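PDB 3BO5: histone-lysine N-methyltransferase SETMAR from Homo sapiens, which methylates histone H3 on lysine through its SET domain and, as a fusion with an Hsmar1 transposase, takes part in DNA double-strand break repair. Local coordinates for residues C69-Y83 with F103-N117. The protein carries 2 engineered substitutions. Sequence-based numbering, arbitrary orientation.
With ZN (zinc ion), chain C; ZN (zinc ion), chain B; ZN (zinc ion), chain D.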
ATOM      1  N   CYS A  69      -9.280  23.270   5.849  1.00 16.04           N
ATOM      2  CA  CYS A  69      -9.647  22.221   6.707  1.00 14.97           C
ATOM      3  C   CYS A  69      -8.639  22.189   7.864  1.00 17.09           C
ATOM      4  O   CYS A  69      -7.421  21.989   7.670  1.00 18.37           O
ATOM      5  CB  CYS A  69      -9.584  20.894   5.920  1.00 13.89           C
ATOM      6  SG  CYS A  69     -10.838  20.875   4.658  1.00 14.88           S
ATOM      7  N   LEU A  70      -9.189  22.332   9.032  1.00 18.20           N
ATOM      8  CA  LEU A  70      -8.372  22.258  10.263  1.00 18.64           C
ATOM      9  C   LEU A  70      -9.076  21.457  11.335  1.00 17.56           C
ATOM     10  O   LEU A  70     -10.326  21.375  11.399  1.00 17.25           O
ATOM     11  CB  LEU A  70      -8.005  23.661  10.739  1.00 19.05           C
ATOM     12  CG  LEU A  70      -7.002  24.433   9.851  1.00 22.78           C
ATOM     13  CD1 LEU A  70      -7.159  25.921  10.179  1.00 25.83           C
ATOM     14  CD2 LEU A  70      -5.586  23.965  10.051  1.00 25.87           C
ATOM     15  N   PRO A  71      -8.278  20.833  12.223  1.00 18.49           N
ATOM     16  CA  PRO A  71      -8.868  20.098  13.311  1.00 19.47           C
ATOM     17  C   PRO A  71      -9.839  20.925  14.168  1.00 19.87           C
ATOM     18  O   PRO A  71      -9.574  22.118  14.414  1.00 23.39           O
ATOM     19  CB  PRO A  71      -7.645  19.658  14.133  1.00 18.30           C
ATOM     20  CG  PRO A  71      -6.575  19.513  13.200  1.00 18.50           C
ATOM     21  CD  PRO A  71      -6.808  20.738  12.238  1.00 19.15           C
ATOM     22  N   GLY A  72     -10.968  20.354  14.539  1.00 20.27           N
ATOM     23  CA  GLY A  72     -11.915  21.131  15.309  1.00 23.21           C
ATOM     24  C   GLY A  72     -13.101  21.525  14.454  1.00 23.03           C
ATOM     25  O   GLY A  72     -14.243  21.488  14.945  1.00 24.82           O
ATOM     26  N   THR A  73     -12.823  21.887  13.190  1.00 22.18           N
ATOM     27  CA  THR A  73     -13.887  22.399  12.317  1.00 22.03           C
ATOM     28  C   THR A  73     -14.077  21.500  11.078  1.00 22.06           C
ATOM     29  O   THR A  73     -15.068  21.587  10.364  1.00 24.23           O
ATOM     30  CB  THR A  73     -13.654  23.855  11.916  1.00 24.07           C
ATOM     31  OG1 THR A  73     -12.363  23.985  11.334  1.00 24.34           O
ATOM     32  CG2 THR A  73     -13.619  24.738  13.174  1.00 22.71           C
ATOM     33  N   CYS A  74     -13.142  20.600  10.862  1.00 17.88           N
ATOM     34  CA  CYS A  74     -13.182  19.726   9.680  1.00 16.91           C
ATOM     35  C   CYS A  74     -13.515  18.332  10.111  1.00 16.43           C
ATOM     36  O   CYS A  74     -12.778  17.735  10.918  1.00 18.14           O
ATOM     37  CB  CYS A  74     -11.818  19.722   9.002  1.00 17.29           C
ATOM     38  SG  CYS A  74     -11.853  18.580   7.595  1.00 15.37           S
ATOM     39  N   SER A  75     -14.666  17.841   9.659  1.00 17.07           N
ATOM     40  CA  SER A  75     -15.099  16.478  10.088  1.00 16.76           C
ATOM     41  C   SER A  75     -14.231  15.375   9.517  1.00 17.84           C
ATOM     42  O   SER A  75     -14.274  14.222   9.943  1.00 19.77           O
ATOM     43  CB  SER A  75     -16.574  16.197   9.776  1.00 18.92           C
ATOM     44  OG  SER A  75     -16.895  16.438   8.421  1.00 17.65           O
ATOM     45  N   CYS A  76     -13.404  15.722   8.531  1.00 15.41           N
ATOM     46  CA  CYS A  76     -12.368  14.796   8.067  1.00 14.24           C
ATOM     47  C   CYS A  76     -11.133  14.697   8.965  1.00 16.01           C
ATOM     48  O   CYS A  76     -10.291  13.809   8.720  1.00 19.63           O
ATOM     49  CB  CYS A  76     -11.916  15.131   6.625  1.00 15.22           C
ATOM     50  SG  CYS A  76     -13.227  15.087   5.462  1.00 13.68           S
ATOM     51  N   LEU A  77     -10.985  15.613   9.917  1.00 14.97           N
ATOM     52  CA  LEU A  77      -9.813  15.729  10.751  1.00 17.45           C
ATOM     53  C   LEU A  77     -10.165  15.552  12.210  1.00 20.16           C
ATOM     54  O   LEU A  77      -9.662  16.312  13.056  1.00 22.16           O
ATOM     55  CB  LEU A  77      -9.149  17.083  10.588  1.00 17.61           C
ATOM     56  CG  LEU A  77      -8.546  17.297   9.208  1.00 15.70           C
ATOM     57  CD1 LEU A  77      -7.830  18.653   9.066  1.00 14.80           C
ATOM     58  CD2 LEU A  77      -7.590  16.201   8.850  1.00 16.88           C
ATOM     59  N   ARG A  78     -10.991  14.581  12.505  1.00 22.15           N
ATOM     60  CA  ARG A  78     -11.455  14.416  13.901  1.00 23.38           C
ATOM     61  C   ARG A  78     -10.380  13.938  14.872  1.00 24.06           C
ATOM     62  O   ARG A  78     -10.620  13.956  16.093  1.00 24.14           O
ATOM     63  CB  ARG A  78     -12.671  13.512  13.949  1.00 24.37           C
ATOM     64  CG  ARG A  78     -13.832  14.109  13.247  1.00 26.43           C
ATOM     65  CD  ARG A  78     -14.946  13.112  13.188  1.00 36.00           C
ATOM     66  NE  ARG A  78     -16.224  13.687  12.775  1.00 42.92           N
ATOM     67  CZ  ARG A  78     -16.994  13.169  11.821  1.00 46.64           C
ATOM     68  NH1 ARG A  78     -18.163  13.728  11.517  1.00 49.24           N
ATOM     69  NH2 ARG A  78     -16.588  12.089  11.164  1.00 49.57           N
ATOM     70  N   HIS A  79      -9.224  13.526  14.351  1.00 24.32           N
ATOM     71  CA  HIS A  79      -8.107  13.096  15.187  1.00 24.71           C
ATOM     72  C   HIS A  79      -6.824  13.847  14.828  1.00 24.67           C
ATOM     73  O   HIS A  79      -5.714  13.318  14.890  1.00 24.83           O
ATOM     74  CB  HIS A  79      -7.996  11.557  15.149  1.00 26.48           C
ATOM     75  CG  HIS A  79      -9.192  10.884  15.738  1.00 31.41           C
ATOM     76  ND1 HIS A  79     -10.275  10.488  14.979  1.00 34.88           N
ATOM     77  CD2 HIS A  79      -9.508  10.585  17.021  1.00 35.31           C
ATOM     78  CE1 HIS A  79     -11.188   9.936  15.761  1.00 35.54           C
ATOM     79  NE2 HIS A  79     -10.760  10.006  17.008  1.00 35.74           N
ATOM     80  N   GLY A  80      -6.992  15.131  14.525  1.00 23.27           N
ATOM     81  CA  GLY A  80      -5.857  16.010  14.342  1.00 21.84           C
ATOM     82  C   GLY A  80      -5.436  15.876  12.886  1.00 19.49           C
ATOM     83  O   GLY A  80      -6.046  15.124  12.109  1.00 19.89           O
ATOM     84  N   GLU A  81      -4.414  16.601  12.502  1.00 19.57           N
ATOM     85  CA  GLU A  81      -3.975  16.593  11.124  1.00 19.32           C
ATOM     86  C   GLU A  81      -3.309  15.270  10.857  1.00 19.17           C
ATOM     87  O   GLU A  81      -2.597  14.763  11.721  1.00 19.87           O
ATOM     88  CB  GLU A  81      -3.015  17.730  10.853  1.00 19.85           C
ATOM     89  CG  GLU A  81      -3.751  19.080  10.869  1.00 20.49           C
ATOM     90  CD  GLU A  81      -2.837  20.207  10.383  1.00 28.91           C
ATOM     91  OE1 GLU A  81      -1.892  20.540  11.136  1.00 30.37           O
ATOM     92  OE2 GLU A  81      -3.027  20.695   9.225  1.00 31.09           O
ATOM     93  N   ASN A  82      -3.523  14.705   9.673  1.00 15.97           N
ATOM     94  CA  ASN A  82      -2.821  13.487   9.334  1.00 16.18           C
ATOM     95  C   ASN A  82      -1.462  13.818   8.772  1.00 15.96           C
ATOM     96  O   ASN A  82      -0.514  13.008   8.949  1.00 19.33           O
ATOM     97  CB  ASN A  82      -3.621  12.738   8.273  1.00 15.72           C
ATOM     98  CG  ASN A  82      -4.917  12.258   8.790  1.00 16.02           C
ATOM     99  OD1 ASN A  82      -4.982  11.551   9.812  1.00 16.68           O
ATOM    100  ND2 ASN A  82      -6.010  12.645   8.111  1.00 13.69           N
ATOM    101  N   TYR A  83      -1.372  14.947   8.087  1.00 15.36           N
ATOM    102  CA  TYR A  83      -0.184  15.253   7.333  1.00 14.76           C
ATOM    103  C   TYR A  83       0.297  16.651   7.682  1.00 16.58           C
ATOM    104  O   TYR A  83      -0.500  17.535   8.060  1.00 17.30           O
ATOM    105  CB  TYR A  83      -0.462  15.224   5.829  1.00 16.31           C
ATOM    106  CG  TYR A  83      -1.139  13.921   5.404  1.00 15.26           C
ATOM    107  CD1 TYR A  83      -0.425  12.709   5.421  1.00 16.25           C
ATOM    108  CD2 TYR A  83      -2.488  13.917   5.013  1.00 14.83           C
ATOM    109  CE1 TYR A  83      -1.014  11.505   5.000  1.00 16.59           C
ATOM    110  CE2 TYR A  83      -3.087  12.706   4.578  1.00 16.46           C
ATOM    111  CZ  TYR A  83      -2.344  11.519   4.599  1.00 17.47           C
ATOM    112  OH  TYR A  83      -2.944  10.376   4.198  1.00 15.95           O
ATOM    113  N   PHE A 103      -8.761   9.641   7.629  1.00 13.86           N
ATOM    114  CA  PHE A 103      -9.628   9.996   6.506  1.00 13.43           C
ATOM    115  C   PHE A 103      -9.024  11.164   5.783  1.00 14.40           C
ATOM    116  O   PHE A 103      -8.710  12.134   6.405  1.00 13.74           O
ATOM    117  CB  PHE A 103     -11.011  10.395   7.040  1.00 14.10           C
ATOM    118  CG  PHE A 103     -11.762   9.238   7.562  1.00 15.36           C
ATOM    119  CD1 PHE A 103     -12.683   8.569   6.733  1.00 18.45           C
ATOM    120  CD2 PHE A 103     -11.572   8.823   8.888  1.00 19.86           C
ATOM    121  CE1 PHE A 103     -13.399   7.455   7.216  1.00 19.31           C
ATOM    122  CE2 PHE A 103     -12.302   7.698   9.387  1.00 22.10           C
ATOM    123  CZ  PHE A 103     -13.190   7.056   8.554  1.00 22.20           C
ATOM    124  N   GLU A 104      -8.836  11.037   4.487  1.00 12.79           N
ATOM    125  CA  GLU A 104      -8.513  12.223   3.631  1.00 10.92           C
ATOM    126  C   GLU A 104      -9.788  12.940   3.202  1.00 12.35           C
ATOM    127  O   GLU A 104     -10.875  12.337   3.101  1.00 13.95           O
ATOM    128  CB  GLU A 104      -7.715  11.800   2.375  1.00 13.50           C
ATOM    129  CG  GLU A 104      -6.346  11.321   2.783  1.00 12.56           C
ATOM    130  CD  GLU A 104      -5.333  11.306   1.624  1.00 11.16           C
ATOM    131  OE1 GLU A 104      -5.672  11.625   0.444  1.00 12.21           O
ATOM    132  OE2 GLU A 104      -4.206  10.891   1.982  1.00 14.59           O
ATOM    133  N   CYS A 105      -9.632  14.235   2.852  1.00 10.67           N
ATOM    134  CA  CYS A 105     -10.731  14.914   2.164  1.00 12.71           C
ATOM    135  C   CYS A 105     -10.910  14.218   0.809  1.00 13.31           C
ATOM    136  O   CYS A 105      -9.983  13.629   0.274  1.00 16.00           O
ATOM    137  CB  CYS A 105     -10.438  16.389   2.074  1.00 14.57           C
ATOM    138  SG  CYS A 105     -10.576  17.144   3.631  1.00 12.70           S
ATOM    139  N   ASN A 106     -12.176  14.162   0.354  1.00 13.58           N
ATOM    140  CA  ASN A 106     -12.526  13.343  -0.775  1.00 14.56           C
ATOM    141  C   ASN A 106     -13.206  14.122  -1.881  1.00 15.53           C
ATOM    142  O   ASN A 106     -13.170  15.325  -1.904  1.00 14.63           O
ATOM    143  CB  ASN A 106     -13.300  12.110  -0.331  1.00 12.91           C
ATOM    144  CG  ASN A 106     -14.688  12.431   0.173  1.00 14.12           C
ATOM    145  OD1 ASN A 106     -15.253  13.461  -0.153  1.00 14.61           O
ATOM    146  ND2 ASN A 106     -15.292  11.485   0.922  1.00 19.50           N
ATOM    147  N   VAL A 107     -13.792  13.392  -2.833  1.00 15.64           N
ATOM    148  CA  VAL A 107     -14.323  14.098  -4.010  1.00 17.25           C
ATOM    149  C   VAL A 107     -15.516  15.012  -3.615  1.00 17.57           C
ATOM    150  O   VAL A 107     -15.869  15.946  -4.359  1.00 19.34           O
ATOM    151  CB  VAL A 107     -14.711  13.059  -5.080  1.00 18.19           C
ATOM    152  CG1 VAL A 107     -15.887  12.210  -4.629  1.00 15.22           C
ATOM    153  CG2 VAL A 107     -14.934  13.734  -6.460  1.00 22.37           C
ATOM    154  N   LEU A 108     -16.127  14.727  -2.472  1.00 15.96           N
ATOM    155  CA  LEU A 108     -17.269  15.509  -2.056  1.00 14.50           C
ATOM    156  C   LEU A 108     -16.957  16.671  -1.140  1.00 15.78           C
ATOM    157  O   LEU A 108     -17.861  17.545  -0.867  1.00 17.95           O
ATOM    158  CB  LEU A 108     -18.294  14.616  -1.411  1.00 15.73           C
ATOM    159  CG  LEU A 108     -18.786  13.545  -2.391  1.00 18.70           C
ATOM    160  CD1 LEU A 108     -19.854  12.843  -1.565  1.00 17.95           C
ATOM    161  CD2 LEU A 108     -19.329  14.108  -3.720  1.00 20.16           C
ATOM    162  N   CYS A 109     -15.749  16.695  -0.570  1.00 13.75           N
ATOM    163  CA  CYS A 109     -15.325  17.802   0.274  1.00 14.89           C
ATOM    164  C   CYS A 109     -15.205  19.040  -0.639  1.00 15.93           C
ATOM    165  O   CYS A 109     -14.621  18.930  -1.691  1.00 18.85           O
ATOM    166  CB  CYS A 109     -13.960  17.449   0.937  1.00 14.50           C
ATOM    167  SG  CYS A 109     -14.113  16.085   2.095  1.00 13.26           S
ATOM    168  N   ARG A 110     -15.620  20.208  -0.140  1.00 20.83           N
ATOM    169  CA  ARG A 110     -15.539  21.362  -1.004  1.00 23.72           C
ATOM    170  C   ARG A 110     -14.280  22.144  -0.796  1.00 23.93           C
ATOM    171  O   ARG A 110     -14.046  23.102  -1.543  1.00 24.73           O
ATOM    172  CB  ARG A 110     -16.740  22.248  -0.809  1.00 26.28           C
ATOM    173  CG  ARG A 110     -17.945  21.600  -1.456  1.00 29.62           C
ATOM    174  CD  ARG A 110     -19.190  21.845  -0.660  1.00 35.13           C
ATOM    175  NE  ARG A 110     -19.526  23.244  -0.776  1.00 41.68           N
ATOM    176  CZ  ARG A 110     -20.565  23.818  -0.187  1.00 42.24           C
ATOM    177  NH1 ARG A 110     -20.767  25.124  -0.357  1.00 44.21           N
ATOM    178  NH2 ARG A 110     -21.377  23.092   0.565  1.00 38.46           N
ATOM    179  N   CYS A 111     -13.424  21.692   0.140  1.00 19.63           N
ATOM    180  CA  CYS A 111     -12.081  22.268   0.181  1.00 19.15           C
ATOM    181  C   CYS A 111     -11.357  22.101  -1.152  1.00 21.04           C
ATOM    182  O   CYS A 111     -11.681  21.197  -1.958  1.00 23.36           O
ATOM    183  CB  CYS A 111     -11.244  21.652   1.319  1.00 19.56           C
ATOM    184  SG  CYS A 111     -11.172  19.824   1.071  1.00 15.78           S
ATOM    185  N   SER A 112     -10.354  22.925  -1.422  1.00 22.93           N
ATOM    186  CA  SER A 112      -9.697  22.856  -2.715  1.00 24.86           C
ATOM    187  C   SER A 112      -8.826  21.650  -2.840  1.00 25.09           C
ATOM    188  O   SER A 112      -8.522  20.950  -1.829  1.00 23.05           O
ATOM    189  CB  SER A 112      -8.827  24.075  -2.991  1.00 26.75           C
ATOM    190  OG  SER A 112      -7.608  23.956  -2.314  1.00 28.29           O
ATOM    191  N   ASP A 113      -8.362  21.398  -4.059  1.00 27.30           N
ATOM    192  CA  ASP A 113      -7.515  20.227  -4.220  0.50 28.11           C
ATOM    193  C   ASP A 113      -6.135  20.463  -3.571  1.00 27.91           C
ATOM    194  O   ASP A 113      -5.322  19.535  -3.450  1.00 28.66           O
ATOM    195  CB  ASP A 113      -7.482  19.703  -5.674  0.50 29.21           C
ATOM    196  CG  ASP A 113      -8.793  18.959  -6.094  0.50 30.49           C
ATOM    197  OD1 ASP A 113      -9.195  19.146  -7.260  0.50 35.28           O
ATOM    198  OD2 ASP A 113      -9.408  18.174  -5.300  0.50 29.56           O
ATOM    199  N   HIS A 114      -5.900  21.682  -3.075  1.00 27.58           N
ATOM    200  CA  HIS A 114      -4.699  22.030  -2.309  1.00 26.75           C
ATOM    201  C   HIS A 114      -4.778  21.745  -0.815  1.00 22.39           C
ATOM    202  O   HIS A 114      -3.848  21.999  -0.034  1.00 22.90           O
ATOM    203  CB  HIS A 114      -4.286  23.466  -2.597  1.00 29.30           C
ATOM    204  CG  HIS A 114      -4.116  23.702  -4.062  1.00 36.23           C
ATOM    205  ND1 HIS A 114      -4.993  24.474  -4.801  1.00 42.18           N
ATOM    206  CD2 HIS A 114      -3.240  23.168  -4.949  1.00 41.88           C
ATOM    207  CE1 HIS A 114      -4.627  24.452  -6.072  1.00 44.81           C
ATOM    208  NE2 HIS A 114      -3.567  23.665  -6.190  1.00 45.74           N
ATOM    209  N   CYS A 115      -5.926  21.216  -0.408  1.00 18.57           N
ATOM    210  CA  CYS A 115      -6.121  20.965   0.979  1.00 16.14           C
ATOM    211  C   CYS A 115      -4.979  20.045   1.460  1.00 16.48           C
ATOM    212  O   CYS A 115      -4.652  19.071   0.796  1.00 17.90           O
ATOM    213  CB  CYS A 115      -7.462  20.220   1.172  1.00 15.74           C
ATOM    214  SG  CYS A 115      -7.773  19.688   2.875  1.00 14.48           S
ATOM    215  N   ARG A 116      -4.427  20.361   2.638  1.00 16.73           N
ATOM    216  CA  ARG A 116      -3.336  19.554   3.226  1.00 17.38           C
ATOM    217  C   ARG A 116      -3.756  18.156   3.600  1.00 15.62           C
ATOM    218  O   ARG A 116      -2.860  17.323   3.823  1.00 17.36           O
ATOM    219  CB  ARG A 116      -2.701  20.213   4.448  1.00 18.87           C
ATOM    220  CG  ARG A 116      -1.816  21.370   3.950  1.00 24.82           C
ATOM    221  CD  ARG A 116      -1.677  22.453   5.013  1.00 33.48           C
ATOM    222  NE  ARG A 116      -0.902  22.069   6.188  1.00 43.53           N
ATOM    223  CZ  ARG A 116      -0.580  22.937   7.150  1.00 48.22           C
ATOM    224  NH1 ARG A 116       0.126  22.546   8.197  1.00 50.87           N
ATOM    225  NH2 ARG A 116      -0.974  24.207   7.054  1.00 49.88           N
ATOM    226  N   ASN A 117      -5.064  17.908   3.643  1.00 12.99           N
ATOM    227  CA  ASN A 117      -5.539  16.562   3.957  1.00 12.40           C
ATOM    228  C   ASN A 117      -5.874  15.763   2.698  1.00 13.28           C
ATOM    229  O   ASN A 117      -6.712  14.843   2.780  1.00 13.42           O
ATOM    230  CB  ASN A 117      -6.745  16.604   4.929  1.00 12.90           C
ATOM    231  CG  ASN A 117      -7.009  15.298   5.587  1.00 12.36           C
ATOM    232  OD1 ASN A 117      -6.080  14.663   6.068  1.00 13.92           O
ATOM    233  ND2 ASN A 117      -8.290  14.933   5.690  1.00 11.88           N
TER
HETATM  234 ZN    ZN C 302     -10.044  19.365   3.020  1.00 14.66          ZN
HETATM  235 ZN    ZN B 301     -12.877  16.817   3.984  1.00 13.70          ZN
HETATM  236 ZN    ZN D 303     -12.644  19.954   5.962  1.00 14.22          ZN
HETATM  237  O   HOH W   1      -8.614  11.823   9.440  1.00 15.10           O
HETATM  238  O   HOH W   2      -1.208  19.856   7.389  1.00 44.97           O
HETATM  239  O   HOH W   3      -4.078  16.142   7.384  1.00 14.90           O
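Cys69 and Cys105 reach from the two segments to a shared zinc ion (chain C), their SG atoms 3.9 Å apart, and each thiolate also bridges to a second metal. Cys69 SG lies 2.4 Å from the chain D zinc, which Cys74 also holds, whereas Cys105 SG joins Cys76 and Cys109 on the chain B zinc. Cys111 and Cys115 complete the chain C site; Cys62, outside both segments, bridges the other two metals, and Cys64 fills the last position. A thiolate can bind two zinc ions at once, as Cys62, Cys69 and Cys105 do, while the other six each bind one. Backbone donors support the sulfurs, Asn106 N donating a hydrogen bond to Cys109 SG and Asn117 N to Cys115 SG.

Beside the cluster, Asn117 joins the loops through its amide. With CG anti to the backbone N (chi1 -163°), its side chain reaches across to Leu77 and Asn82. CB lies 4.0 Å from Leu77 CD2; CG comes nearer the same methyl, at 3.4 Å. At the tip, OD1 accepts from Asn82 ND2 (2.9 Å, 162° at the hydrogen), the two amides nearly coplanar, and accepts a second hydrogen bond from a water that also accepts from Tyr83 N. ND2 lies 3.7 Å from Cys76 CB and donates to Phe103 O. With both ends engaged, the amide can hardly rotate, a task for which asparagine, donor and acceptor in one short group, is well suited.

Farther out, Tyr83 OH makes a weak 2.6 Å bond to Glu104 OE2, the ring nearly perpendicular to the carboxylate; that oxygen also accepts from Val120 N. The three metals form the triangular zinc cluster of the pre-SET domain: nine cysteines share them, so with almost no regular secondary structure here, thiolate bridges and amide bonds tie the loops together.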